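Local structure of R.Pab1 family restriction endonuclease (Campylobacter coli, 7CFA) at residues 51-56 and 76-81; 137-142 and 156-161. The protein probably acts as a restriction DNA glycosylase of the R.PabI family, recognising specific DNA sites and excising bases from them, with strand cleavage following. The protein carries 2 engineered substitutions. All blocks are in the same frame, centred on the assembly; numbering follows the deposited sequence.

Contact 1 (51-56 and 76-81)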
loop_
_atom_site.group_PDB
_atom_site.type_symbol
_atom_site.label_atom_id
_atom_site.label_comp_id
_atom_site.label_asym_id
_atom_site.label_seq_id
_atom_site.Cartn_x
_atom_site.Cartn_y
_atom_site.Cartn_z
ATOM N N TRP A 51 15.302 2.436 -2.805
ATOM C CA TRP A 51 15.776 2.949 -1.520
ATOM C C TRP A 51 14.838 4.063 -1.060
ATOM O O TRP A 51 14.875 5.175 -1.599
ATOM C CB TRP A 51 17.217 3.444 -1.643
ATOM C CG TRP A 51 17.853 3.937 -0.372
ATOM C CD1 TRP A 51 17.321 3.911 0.887
ATOM C CD2 TRP A 51 19.152 4.531 -0.246
ATOM N NE1 TRP A 51 18.211 4.454 1.787
ATOM C CE2 TRP A 51 19.341 4.842 1.116
ATOM C CE3 TRP A 51 20.172 4.830 -1.154
ATOM C CZ2 TRP A 51 20.509 5.436 1.588
ATOM C CZ3 TRP A 51 21.330 5.420 -0.682
ATOM C CH2 TRP A 51 21.488 5.718 0.676
ATOM N N GLN A 52 13.996 3.765 -0.068
ATOM C CA GLN A 52 13.139 4.777 0.549
ATOM C C GLN A 52 14.006 5.600 1.499
ATOM O O GLN A 52 14.055 5.378 2.712
ATOM C CB GLN A 52 11.958 4.138 1.270
ATOM C CG GLN A 52 10.950 5.150 1.798
ATOM C CD GLN A 52 9.775 4.502 2.503
ATOM O OE1 GLN A 52 9.749 3.289 2.709
ATOM N NE2 GLN A 52 8.792 5.313 2.875
ATOM N N ILE A 53 14.697 6.575 0.925
ATOM C CA ILE A 53 15.739 7.310 1.632
ATOM C C ILE A 53 15.121 8.465 2.407
ATOM O O ILE A 53 14.147 9.089 1.966
ATOM C CB ILE A 53 16.807 7.799 0.636
ATOM C CG1 ILE A 53 17.982 8.450 1.368
ATOM C CG2 ILE A 53 16.198 8.764 -0.374
ATOM C CD1 ILE A 53 19.106 8.859 0.448
ATOM N N GLY A 54 15.685 8.750 3.582
ATOM C CA GLY A 54 15.299 9.886 4.382
ATOM C C GLY A 54 16.391 10.944 4.431
ATOM O O GLY A 54 17.485 10.785 3.893
ATOM N N TYR A 55 16.061 12.052 5.094
ATOM C CA TYR A 55 17.006 13.140 5.283
ATOM C C TYR A 55 17.230 13.513 6.743
ATOM O O TYR A 55 18.088 14.357 7.020
ATOM C CB TYR A 55 16.562 14.389 4.499
ATOM C CG TYR A 55 15.185 14.909 4.847
ATOM C CD1 TYR A 55 14.975 15.667 5.993
ATOM C CD2 TYR A 55 14.097 14.662 4.018
ATOM C CE1 TYR A 55 13.723 16.148 6.314
ATOM C CE2 TYR A 55 12.839 15.143 4.330
ATOM C CZ TYR A 55 12.659 15.886 5.481
ATOM O OH TYR A 55 11.414 16.372 5.804
ATOM N N ASP A 56 16.498 12.916 7.678
ATOM C CA ASP A 56 16.738 13.177 9.090
ATOM C C ASP A 56 16.247 11.997 9.916
ATOM O O ASP A 56 15.644 11.051 9.402
ATOM C CB ASP A 56 16.066 14.478 9.549
ATOM C CG ASP A 56 14.570 14.474 9.334
ATOM O OD1 ASP A 56 14.025 13.453 8.863
ATOM O OD2 ASP A 56 13.933 15.504 9.631
ATOM N N LEU A 76 20.931 14.819 11.464
ATOM C CA LEU A 76 21.182 14.449 10.080
ATOM C C LEU A 76 21.188 12.933 9.924
ATOM O O LEU A 76 21.540 12.190 10.844
ATOM C CB LEU A 76 22.509 15.033 9.598
ATOM C CG LEU A 76 22.642 16.556 9.661
ATOM C CD1 LEU A 76 23.949 17.004 9.029
ATOM C CD2 LEU A 76 21.456 17.235 8.992
ATOM N N TYR A 77 20.791 12.479 8.736
ATOM C CA TYR A 77 20.635 11.053 8.479
ATOM C C TYR A 77 20.566 10.827 6.976
ATOM O O TYR A 77 19.858 11.553 6.270
ATOM C CB TYR A 77 19.377 10.516 9.173
ATOM C CG TYR A 77 19.114 9.041 8.969
ATOM C CD1 TYR A 77 20.009 8.083 9.426
ATOM C CD2 TYR A 77 17.951 8.607 8.345
ATOM C CE1 TYR A 77 19.763 6.733 9.247
ATOM C CE2 TYR A 77 17.695 7.262 8.164
ATOM C CZ TYR A 77 18.603 6.328 8.616
ATOM O OH TYR A 77 18.350 4.987 8.435
ATOM N N GLU A 78 21.307 9.827 6.498
ATOM C CA GLU A 78 21.297 9.419 5.098
ATOM C C GLU A 78 21.568 10.582 4.152
ATOM O O GLU A 78 22.715 11.013 4.014
ATOM C CB GLU A 78 19.968 8.740 4.756
ATOM C CG GLU A 78 19.835 7.365 5.388
ATOM C CD GLU A 78 18.658 6.575 4.855
ATOM O OE1 GLU A 78 17.638 7.191 4.481
ATOM O OE2 GLU A 78 18.761 5.331 4.808
ATOM N N LEU A 79 20.519 11.096 3.502
ATOM C CA LEU A 79 20.703 12.112 2.467
ATOM C C LEU A 79 21.403 13.350 3.015
ATOM O O LEU A 79 22.376 13.838 2.426
ATOM C CB LEU A 79 19.353 12.486 1.854
ATOM C CG LEU A 79 19.386 13.618 0.825
ATOM C CD1 LEU A 79 20.282 13.253 -0.350
ATOM C CD2 LEU A 79 17.982 13.955 0.348
ATOM N N SER A 80 20.925 13.876 4.145
ATOM C CA SER A 80 21.521 15.094 4.686
ATOM C C SER A 80 22.904 14.834 5.264
ATOM O O SER A 80 23.763 15.722 5.231
ATOM C CB SER A 80 20.609 15.706 5.747
ATOM O OG SER A 80 20.523 14.872 6.889
ATOM N N ASP A 81 23.140 13.633 5.798
ATOM C CA ASP A 81 24.479 13.294 6.263
ATOM C C ASP A 81 25.455 13.163 5.102
ATOM O O ASP A 81 26.634 13.506 5.245
ATOM C CB ASP A 81 24.448 12.003 7.078
ATOM C CG ASP A 81 25.811 11.629 7.620
ATOM O OD1 ASP A 81 26.411 12.461 8.333
ATOM O OD2 ASP A 81 26.282 10.507 7.339
#
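The indole of W51 is bounded by I53 on one face, where CB sits 3.8 Å above the ring plane toward its rim, and by the carboxylate of E78 at its NE1 edge. The phenol ring of Y77 has E78 CG over the centre of one face, so the aliphatic part of the glutamate packs on one ring while its tip reaches the edge of another. W51 and E78 approach tip to tip, their planes nearly perpendicular at 87°. W51 NE1 donates to E78 OE2 at 3.2 Å; the oxygen lies almost in the indole plane, whereas the nitrogen stands well above the carboxylate plane. The other oxygen, E78 OE1, accepts G54 N at 2.7 Å in a virtually straight bond. An extended chain beyond CG, with CG anti to the carbonyl carbon, carries the carboxylate this far.

E78 is also the N-cap residue of helix 79-88. The first helical amide, L79 N, donates to G54 O at 3.1 Å, in the carbonyl plane, and L79 CB meets I53 CD1. One residue on, S80 OG gives a very short 2.5 Å bond to Y55 O, approaching from above the carbonyl plane, and accepts Y77 N. Beyond its CB, the Y55 side chain departs from the contact, and its OH is hydrogen-bonded to H225 and N228.

K20 forms a salt bridge with E78 OE1. A largely buried carboxylate gripped by the indole N-H, a backbone amide and a lysine is probably kept ionised, while the loop carbonyls take the donors of the helix start, fixing 51-56 across the beginning of the helix.

Contact 2 (137-142 and 156-161)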
loop_
_atom_site.group_PDB
_atom_site.type_symbol
_atom_site.label_atom_id
_atom_site.label_comp_id
_atom_site.label_asym_id
_atom_site.label_seq_id
_atom_site.Cartn_x
_atom_site.Cartn_y
_atom_site.Cartn_z
ATOM N N VAL A 137 -9.891 4.195 -7.986
ATOM C CA VAL A 137 -9.126 5.140 -7.183
ATOM C C VAL A 137 -7.764 5.260 -7.847
ATOM O O VAL A 137 -7.020 4.274 -7.940
ATOM C CB VAL A 137 -9.003 4.690 -5.722
ATOM C CG1 VAL A 137 -8.301 5.760 -4.900
ATOM C CG2 VAL A 137 -10.374 4.385 -5.147
ATOM N N SER A 138 -7.439 6.454 -8.331
ATOM C CA SER A 138 -6.227 6.676 -9.108
ATOM C C SER A 138 -5.200 7.424 -8.270
ATOM O O SER A 138 -5.485 8.504 -7.743
ATOM C CB SER A 138 -6.536 7.451 -10.389
ATOM O OG SER A 138 -7.416 6.715 -11.219
ATOM N N TYR A 139 -4.010 6.843 -8.150
ATOM C CA TYR A 139 -2.921 7.420 -7.385
ATOM C C TYR A 139 -1.840 7.917 -8.324
ATOM O O TYR A 139 -1.349 7.146 -9.161
ATOM C CB TYR A 139 -2.333 6.391 -6.417
ATOM C CG TYR A 139 -3.318 5.879 -5.395
ATOM C CD1 TYR A 139 -4.176 4.825 -5.693
ATOM C CD2 TYR A 139 -3.390 6.443 -4.131
ATOM C CE1 TYR A 139 -5.078 4.353 -4.759
ATOM C CE2 TYR A 139 -4.287 5.979 -3.192
ATOM C CZ TYR A 139 -5.129 4.935 -3.511
ATOM O OH TYR A 139 -6.024 4.469 -2.577
ATOM N N PRO A 140 -1.451 9.183 -8.227
ATOM C CA PRO A 140 -0.377 9.687 -9.081
ATOM C C PRO A 140 0.987 9.292 -8.546
ATOM O O PRO A 140 1.177 9.060 -7.349
ATOM C CB PRO A 140 -0.572 11.206 -9.021
ATOM C CG PRO A 140 -1.126 11.435 -7.657
ATOM C CD PRO A 140 -1.998 10.232 -7.348
ATOM N N LEU A 141 1.944 9.209 -9.462
ATOM C CA LEU A 141 3.338 9.057 -9.086
ATOM C C LEU A 141 4.170 9.977 -9.961
ATOM O O LEU A 141 3.904 10.121 -11.158
ATOM C CB LEU A 141 3.810 7.600 -9.207
ATOM C CG LEU A 141 3.780 6.893 -10.561
ATOM C CD1 LEU A 141 5.124 7.002 -11.262
ATOM C CD2 LEU A 141 3.387 5.436 -10.383
ATOM N N LEU A 142 5.159 10.617 -9.350
ATOM C CA LEU A 142 6.071 11.510 -10.046
ATOM C C LEU A 142 7.433 10.845 -10.142
ATOM O O LEU A 142 7.931 10.296 -9.153
ATOM C CB LEU A 142 6.182 12.854 -9.323
ATOM C CG LEU A 142 4.913 13.705 -9.264
ATOM C CD1 LEU A 142 5.171 14.993 -8.497
ATOM C CD2 LEU A 142 4.405 14.008 -10.668
ATOM N N ILE A 156 5.656 8.411 -4.577
ATOM C CA ILE A 156 4.351 7.763 -4.523
ATOM C C ILE A 156 3.428 8.607 -3.656
ATOM O O ILE A 156 3.786 8.982 -2.533
ATOM C CB ILE A 156 4.471 6.331 -3.976
ATOM C CG1 ILE A 156 5.460 5.518 -4.814
ATOM C CG2 ILE A 156 3.109 5.657 -3.949
ATOM C CD1 ILE A 156 5.089 5.426 -6.277
ATOM N N ILE A 157 2.242 8.909 -4.175
ATOM C CA ILE A 157 1.264 9.743 -3.485
ATOM C C ILE A 157 0.185 8.839 -2.901
ATOM O O ILE A 157 -0.497 8.117 -3.638
ATOM C CB ILE A 157 0.656 10.789 -4.430
ATOM C CG1 ILE A 157 1.754 11.648 -5.063
ATOM C CG2 ILE A 157 -0.342 11.661 -3.687
ATOM C CD1 ILE A 157 2.576 12.428 -4.060
ATOM N N LYS A 158 0.026 8.880 -1.580
ATOM C CA LYS A 158 -0.995 8.114 -0.878
ATOM C C LYS A 158 -1.780 9.042 0.041
ATOM O O LYS A 158 -1.421 10.205 0.241
ATOM C CB LYS A 158 -0.381 6.961 -0.073
ATOM C CG LYS A 158 0.243 5.861 -0.922
ATOM C CD LYS A 158 -0.806 5.106 -1.727
ATOM C CE LYS A 158 -0.169 3.997 -2.550
ATOM N NZ LYS A 158 -1.172 3.214 -3.326
ATOM N N GLU A 159 -2.867 8.514 0.602
ATOM C CA GLU A 159 -3.693 9.302 1.508
ATOM C C GLU A 159 -2.977 9.516 2.835
ATOM O O GLU A 159 -2.248 8.643 3.314
ATOM C CB GLU A 159 -5.035 8.610 1.762
ATOM C CG GLU A 159 -5.832 8.263 0.515
ATOM C CD GLU A 159 -5.515 6.878 -0.013
ATOM O OE1 GLU A 159 -4.476 6.313 0.390
ATOM O OE2 GLU A 159 -6.307 6.353 -0.824
ATOM N N LYS A 160 -3.186 10.688 3.429
ATOM C CA LYS A 160 -2.680 10.934 4.773
ATOM C C LYS A 160 -3.441 10.076 5.773
ATOM O O LYS A 160 -4.676 10.038 5.762
ATOM C CB LYS A 160 -2.813 12.411 5.139
ATOM C CG LYS A 160 -1.839 13.333 4.435
ATOM C CD LYS A 160 -1.901 14.724 5.044
ATOM C CE LYS A 160 -0.966 15.691 4.339
ATOM N NZ LYS A 160 0.447 15.225 4.382
ATOM N N GLN A 161 -2.706 9.382 6.638
ATOM C CA GLN A 161 -3.322 8.519 7.636
ATOM C C GLN A 161 -3.882 9.372 8.764
ATOM O O GLN A 161 -3.145 10.143 9.387
ATOM C CB GLN A 161 -2.312 7.510 8.174
ATOM C CG GLN A 161 -1.783 6.559 7.124
ATOM C CD GLN A 161 -2.876 5.713 6.504
ATOM O OE1 GLN A 161 -3.693 5.117 7.208
ATOM N NE2 GLN A 161 -2.897 5.655 5.179
#
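With CG anti to the carbonyl carbon in Y139, K158 and E159 alike, it is the bend at chi2 in both of the latter (-67° in K158, 91° in E159) that turns their ends back to the tyrosine. K158 runs extended past its bend and crosses the phenol at about a right angle, CD passing beside Y139 CD2 before NZ arrives above the ring. Its ammonium stands 3.9 Å from the centroid of the Y139 ring and only 8° off the normal, a well-centred cation-pi contact. E159 comes instead to the edge: its carboxylate stands nearly perpendicular to the ring, and Y139 OH donates to the syn lone pair of E159 OE2 at 2.6 Å. Cation over the face and anion at the hydroxyl probably polarise the phenol in concert, and I157 O also lies at the ring edge, near CD2.

Strands 130-145 and 152-159 form a beta hairpin in an antiparallel sheet, and here the two splay apart, their local directions well short of strictly antiparallel. L141 and I156 make a non-hydrogen-bonded pair whose side chains share a face, I156 CD1 touching L141 CB at 3.9 Å. Next to it, I157 N donates to P140 O across a long, weak 3.4 Å bond. The proline has no N-H to give, but its ring adds packing, P140 CG resting 3.7 Å from I157 CB. On its other edge, segment 137-142 pairs antiparallel with a strand of the second subunit, continuing the sheet across the interface, where S138 OG is hydrogen-bonded to S138 OG of that subunit.

Read from the N terminus, the chain shows how contacts in series can build separate parts of one fold. Contact 1 comes first: after strand 47-51 the chain makes an excursion through short strands and returns at 76-81, closing that loop at the start of helix 79-88. Helical segments and strand 118-127 follow before contact 2 opens, and 156-161 then returns along 137-142 within a hairpin. The two loops neither nest nor cross. Their centres are 22 Å apart and their nearest atoms about 8 Å, without touching. Contact 1 ties the loop leaving strand 47-51 to the helix start, while contact 2 lies in the hairpin whose strand 130-145 carries the sheet into the second subunit.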